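Local coordinates for protein folylpolyglutamate synthase (FolC) (Helicobacter pylori, PDB 6K8C) that probably adds glutamate to dihydropteroate and, in successive ATP-dependent steps, to tetrahydrofolates, yielding folylpolyglutamates, at residues K75-T80 against M131-C136. Numbering follows the deposited sequence.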
loop_
_atom_site.group_PDB
_atom_site.type_symbol
_atom_site.label_atom_id
_atom_site.label_comp_id
_atom_site.label_asym_id
_atom_site.label_seq_id
_atom_site.Cartn_x
_atom_site.Cartn_y
_atom_site.Cartn_z
ATOM N N LYS A 75 3.608 -4.523 -20.221
ATOM C CA LYS A 75 2.688 -5.279 -19.383
ATOM C C LYS A 75 3.261 -5.338 -17.972
ATOM O O LYS A 75 4.399 -5.779 -17.779
ATOM C CB LYS A 75 2.470 -6.683 -19.949
ATOM C CG LYS A 75 1.659 -6.700 -21.234
ATOM C CD LYS A 75 1.205 -8.114 -21.581
ATOM C CE LYS A 75 1.581 -8.490 -23.007
ATOM N NZ LYS A 75 2.099 -9.887 -23.096
ATOM N N VAL A 76 2.484 -4.880 -16.993
ATOM C CA VAL A 76 2.956 -4.740 -15.620
ATOM C C VAL A 76 1.896 -5.270 -14.663
ATOM O O VAL A 76 0.704 -4.988 -14.821
ATOM C CB VAL A 76 3.280 -3.267 -15.277
ATOM C CG1 VAL A 76 3.926 -3.167 -13.896
ATOM C CG2 VAL A 76 4.175 -2.645 -16.338
ATOM N N LEU A 77 2.334 -6.007 -13.648
ATOM C CA LEU A 77 1.487 -6.359 -12.519
ATOM C C LEU A 77 2.016 -5.679 -11.267
ATOM O O LEU A 77 3.204 -5.792 -10.951
ATOM C CB LEU A 77 1.432 -7.872 -12.298
ATOM C CG LEU A 77 0.368 -8.259 -11.264
ATOM C CD1 LEU A 77 -0.312 -9.543 -11.694
ATOM C CD2 LEU A 77 0.941 -8.403 -9.858
ATOM N N HIS A 78 1.126 -4.997 -10.551
ATOM C CA HIS A 78 1.455 -4.344 -9.293
ATOM C C HIS A 78 0.792 -5.117 -8.162
ATOM O O HIS A 78 -0.440 -5.173 -8.080
ATOM C CB HIS A 78 0.999 -2.886 -9.290
ATOM C CG HIS A 78 1.421 -2.126 -8.073
ATOM N ND1 HIS A 78 0.785 -0.977 -7.653
ATOM C CD2 HIS A 78 2.424 -2.345 -7.191
ATOM C CE1 HIS A 78 1.383 -0.516 -6.569
ATOM N NE2 HIS A 78 2.381 -1.328 -6.267
ATOM N N PHE A 79 1.611 -5.703 -7.298
ATOM C CA PHE A 79 1.160 -6.538 -6.192
ATOM C C PHE A 79 1.263 -5.732 -4.903
ATOM O O PHE A 79 2.358 -5.315 -4.527
ATOM C CB PHE A 79 2.027 -7.794 -6.117
ATOM C CG PHE A 79 1.755 -8.671 -4.928
ATOM C CD1 PHE A 79 0.514 -9.254 -4.746
ATOM C CD2 PHE A 79 2.762 -8.941 -4.013
ATOM C CE1 PHE A 79 0.276 -10.078 -3.663
ATOM C CE2 PHE A 79 2.532 -9.764 -2.927
ATOM C CZ PHE A 79 1.290 -10.333 -2.754
ATOM N N THR A 80 0.133 -5.514 -4.228
ATOM C CA THR A 80 0.096 -4.696 -3.019
ATOM C C THR A 80 -0.590 -5.457 -1.892
ATOM O O THR A 80 -1.186 -6.513 -2.099
ATOM C CB THR A 80 -0.634 -3.370 -3.256
ATOM O OG1 THR A 80 -1.994 -3.636 -3.626
ATOM C CG2 THR A 80 0.044 -2.582 -4.358
ATOM N N MET A 131 1.916 -16.021 -10.700
ATOM C CA MET A 131 1.136 -16.705 -11.729
ATOM C C MET A 131 0.467 -15.701 -12.658
ATOM O O MET A 131 0.491 -15.852 -13.888
ATOM C CB MET A 131 0.086 -17.614 -11.082
ATOM C CG MET A 131 0.618 -18.953 -10.603
ATOM S SD MET A 131 1.125 -20.045 -11.953
ATOM C CE MET A 131 -0.441 -20.302 -12.781
ATOM N N LEU A 132 -0.131 -14.657 -12.082
ATOM C CA LEU A 132 -0.814 -13.650 -12.881
ATOM C C LEU A 132 0.141 -12.842 -13.745
ATOM O O LEU A 132 -0.288 -12.304 -14.771
ATOM C CB LEU A 132 -1.601 -12.713 -11.971
ATOM C CG LEU A 132 -2.799 -13.332 -11.262
ATOM C CD1 LEU A 132 -3.350 -12.369 -10.224
ATOM C CD2 LEU A 132 -3.867 -13.712 -12.269
ATOM N N ALA A 133 1.415 -12.746 -13.360
ATOM C CA ALA A 133 2.397 -11.935 -14.071
ATOM C C ALA A 133 3.259 -12.753 -15.027
ATOM O O ALA A 133 4.288 -12.253 -15.495
ATOM C CB ALA A 133 3.290 -11.194 -13.073
ATOM N N LYS A 134 2.850 -13.989 -15.331
ATOM C CA LYS A 134 3.646 -14.893 -16.160
ATOM C C LYS A 134 4.118 -14.236 -17.454
ATOM O O LYS A 134 5.269 -14.425 -17.869
ATOM C CB LYS A 134 2.822 -16.146 -16.476
ATOM C CG LYS A 134 3.512 -17.157 -17.384
ATOM C CD LYS A 134 2.494 -18.150 -17.938
ATOM C CE LYS A 134 3.084 -19.540 -18.088
ATOM N NZ LYS A 134 4.367 -19.518 -18.842
ATOM N N ASP A 135 3.247 -13.470 -18.109
ATOM C CA ASP A 135 3.564 -12.847 -19.388
ATOM C C ASP A 135 3.742 -11.337 -19.279
ATOM O O ASP A 135 3.583 -10.624 -20.277
ATOM C CB ASP A 135 2.487 -13.171 -20.422
ATOM C CG ASP A 135 2.351 -14.659 -20.667
ATOM O OD1 ASP A 135 3.385 -15.315 -20.910
ATOM O OD2 ASP A 135 1.213 -15.169 -20.606
ATOM N N CYS A 136 4.071 -10.833 -18.094
ATOM C CA CYS A 136 4.284 -9.407 -17.907
ATOM C C CYS A 136 5.725 -9.031 -18.216
ATOM O O CYS A 136 6.643 -9.851 -18.120
ATOM C CB CYS A 136 3.940 -8.990 -16.475
ATOM S SG CYS A 136 2.184 -8.868 -16.171
#
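Leu-77 sets its CG anti to the backbone N (chi1 -171°), beside its own carbonyl carbon, and from CG the CD1 branch reaches Leu-132 in the last turn of helix 121-132. There CD1 meets CB of Leu-132 at 3.4 Å, tighter than usual for two carbons, and the two leucine side chains cross obliquely. Closer to the strand backbone, CB of Leu-77 touches the methyl CB of Ala-133 at 3.9 Å and also packs against SG of Cys-136, so one leucine touches Leu-132, Ala-133 and Cys-136 together. In Cys-136, SG lies anti to its own carbonyl carbon (chi1 -77°) and rests along the strand backbone, 3.8 Å from N of Leu-77, while its CB sits 3.5 Å from O of Lys-75. The type I turn from Ala-133 to Cys-136, closed by a 3.0 Å bond from Cys-136 N to Ala-133 O, reverses the chain and brings Cys-136 alongside the strand. On the solvent side, the Lys-75 side chain bends at its outer two torsions, and NZ donates a hydrogen bond to the backbone O of Asp-135 (3.3 Å), approaching in the carbonyl plane. The Asp-135 carboxylate turns away, with OD2 5.9 Å from NZ, too far for a salt bridge. Residues 133-136 lead from helix 121-132 into strand 138-142, which runs parallel to 76-79 in the central sheet of the Mur ligase middle domain; helix 100-110 packs on Leu-132, and strand 91-93, on the other flank of 76-79, contributes Leu-93 against Leu-77 and Cys-136.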